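Local atomic coordinates of Per a 4 allergen (Periplaneta americana, PDB entry 3EBW), a protein that is a major cockroach allergen bound by IgE and, as a lipocalin-like beta-barrel protein, may bind a small ligand. Residues A136-N139 and E140-P144. Residues are numbered along the deposited sequence; the frame is centred on the assembly and turned at random.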
ATOM      1  N   ALA A 136      13.941  12.133 -11.243  1.00 78.72           N
ATOM      2  CA  ALA A 136      14.242  11.578 -12.552  1.00 77.52           C
ATOM      3  C   ALA A 136      15.143  10.361 -12.389  1.00 75.77           C
ATOM      4  O   ALA A 136      14.830   9.257 -12.858  1.00 75.62           O
ATOM      5  CB  ALA A 136      14.940  12.626 -13.402  1.00 94.54           C
ATOM      6  N   LYS A 137      16.264  10.586 -11.709  1.00 59.11           N
ATOM      7  CA  LYS A 137      17.258   9.550 -11.461  1.00 57.43           C
ATOM      8  C   LYS A 137      16.694   8.372 -10.668  1.00 56.39           C
ATOM      9  O   LYS A 137      16.919   7.208 -11.029  1.00 55.70           O
ATOM     10  CB  LYS A 137      18.451  10.157 -10.717  1.00 89.74           C
ATOM     11  CG  LYS A 137      19.598   9.201 -10.505  1.00 91.36           C
ATOM     12  CD  LYS A 137      20.078   8.633 -11.825  1.00 93.06           C
ATOM     13  CE  LYS A 137      21.280   7.755 -11.603  1.00 93.69           C
ATOM     14  NZ  LYS A 137      22.243   8.502 -10.753  1.00 95.34           N
ATOM     15  N   VAL A 138      15.959   8.679  -9.596  1.00 74.38           N
ATOM     16  CA  VAL A 138      15.386   7.645  -8.744  1.00 72.64           C
ATOM     17  C   VAL A 138      14.524   6.695  -9.553  1.00 71.55           C
ATOM     18  O   VAL A 138      14.473   5.501  -9.252  1.00 70.43           O
ATOM     19  CB  VAL A 138      14.544   8.247  -7.589  1.00 49.61           C
ATOM     20  CG1 VAL A 138      14.025   7.145  -6.678  1.00 49.15           C
ATOM     21  CG2 VAL A 138      15.388   9.179  -6.779  1.00 50.19           C
ATOM     22  N   ASN A 139      13.853   7.220 -10.581  1.00 71.28           N
ATOM     23  CA  ASN A 139      12.999   6.393 -11.433  1.00 71.56           C
ATOM     24  C   ASN A 139      13.818   5.734 -12.512  1.00 71.19           C
ATOM     25  O   ASN A 139      13.464   4.676 -13.030  1.00 70.72           O
ATOM     26  CB  ASN A 139      11.895   7.229 -12.059  1.00 84.39           C
ATOM     27  CG  ASN A 139      10.840   7.594 -11.067  1.00 85.42           C
ATOM     28  OD1 ASN A 139      11.081   8.375 -10.145  1.00 86.11           O
ATOM     29  ND2 ASN A 139       9.662   7.012 -11.226  1.00 85.50           N
ATOM     30  N   GLU A 140      14.922   6.383 -12.848  1.00100.95           N
ATOM     31  CA  GLU A 140      15.836   5.857 -13.834  1.00 99.78           C
ATOM     32  C   GLU A 140      16.345   4.549 -13.219  1.00 98.28           C
ATOM     33  O   GLU A 140      16.435   3.520 -13.896  1.00 98.29           O
ATOM     34  CB  GLU A 140      16.973   6.850 -14.026  1.00103.33           C
ATOM     35  CG  GLU A 140      17.897   6.551 -15.169  1.00105.53           C
ATOM     36  CD  GLU A 140      19.089   7.481 -15.168  1.00107.86           C
ATOM     37  OE1 GLU A 140      18.886   8.711 -15.277  1.00106.80           O
ATOM     38  OE2 GLU A 140      20.226   6.982 -15.044  1.00107.68           O
ATOM     39  N   VAL A 141      16.647   4.603 -11.918  1.00 57.11           N
ATOM     40  CA  VAL A 141      17.141   3.451 -11.171  1.00 52.51           C
ATOM     41  C   VAL A 141      16.047   2.432 -10.845  1.00 52.67           C
ATOM     42  O   VAL A 141      16.245   1.218 -11.016  1.00 52.66           O
ATOM     43  CB  VAL A 141      17.805   3.872  -9.826  1.00 34.47           C
ATOM     44  CG1 VAL A 141      18.378   2.643  -9.127  1.00 33.34           C
ATOM     45  CG2 VAL A 141      18.906   4.904 -10.057  1.00 33.69           C
ATOM     46  N   LEU A 142      14.906   2.915 -10.366  1.00 66.80           N
ATOM     47  CA  LEU A 142      13.808   2.026 -10.007  1.00 66.55           C
ATOM     48  C   LEU A 142      13.264   1.279 -11.227  1.00 66.45           C
ATOM     49  O   LEU A 142      12.848   0.114 -11.141  1.00 65.61           O
ATOM     50  CB  LEU A 142      12.686   2.826  -9.323  1.00 66.94           C
ATOM     51  CG  LEU A 142      12.619   2.799  -7.785  1.00 66.65           C
ATOM     52  CD1 LEU A 142      12.086   1.468  -7.307  1.00 65.37           C
ATOM     53  CD2 LEU A 142      14.001   3.028  -7.196  1.00 67.28           C
ATOM     54  N   ALA A 143      13.310   1.955 -12.367  1.00 66.89           N
ATOM     55  CA  ALA A 143      12.814   1.417 -13.624  1.00 65.28           C
ATOM     56  C   ALA A 143      13.034  -0.077 -13.894  1.00 64.93           C
ATOM     57  O   ALA A 143      12.075  -0.841 -13.984  1.00 67.27           O
ATOM     58  CB  ALA A 143      13.373   2.240 -14.763  1.00 54.61           C
ATOM     59  N   PRO A 144      14.295  -0.516 -14.016  1.00 40.97           N
ATOM     60  CA  PRO A 144      14.615  -1.926 -14.287  1.00 40.69           C
ATOM     61  C   PRO A 144      13.806  -2.992 -13.556  1.00 41.52           C
ATOM     62  O   PRO A 144      13.765  -4.150 -14.003  1.00 40.90           O
ATOM     63  CB  PRO A 144      16.096  -2.008 -13.945  1.00 51.74           C
ATOM     64  CG  PRO A 144      16.593  -0.636 -14.340  1.00 51.91           C
ATOM     65  CD  PRO A 144      15.525   0.263 -13.769  1.00 51.73           C
TER
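The amide N of V141 donates to O of K137 at 2.8 Å, with an N-H...O angle of 155°. The same i to i+4 spacing recurs in E140 N to A136 O, L142 N to V138 O and A143 N to N139 O, the pattern that defines an alpha-helix. The last of these reaches the residue at which the chain passes from alpha-helix into the short 3-10 segment 143-144. This is the C-terminal end of helix 132-142, the helix that in the lipocalin fold packs against the outside of the antiparallel beta-barrel. Its barrel-facing side is marked by V138 and L142, which run side by side in the same direction, CG1 of V138 lying 4.1 Å from CD2 of L142. Beyond them V138 touches I123 and L142 touches Y121, both on strand 119-125. On another side, K137 passes obliquely across E140, its CD 3.6 Å from OE2 of E140. This is a contact of the aliphatic chain, because NZ of K137 and OE2 of E140 remain 5.0 Å apart and make no salt bridge, although their opposite charges could still attract weakly. With CG anti to the backbone N (chi1 -175°), the K137 chain sets out beside its own carbonyl carbon, on the side of the residues three and four places on; bends at chi2 and chi4 then bring CD to the carboxylate of E140 and CE of K137 to 4.0 Å from CG2 of V141, while NZ makes a weak hydrogen bond to the hydroxyl of Y105.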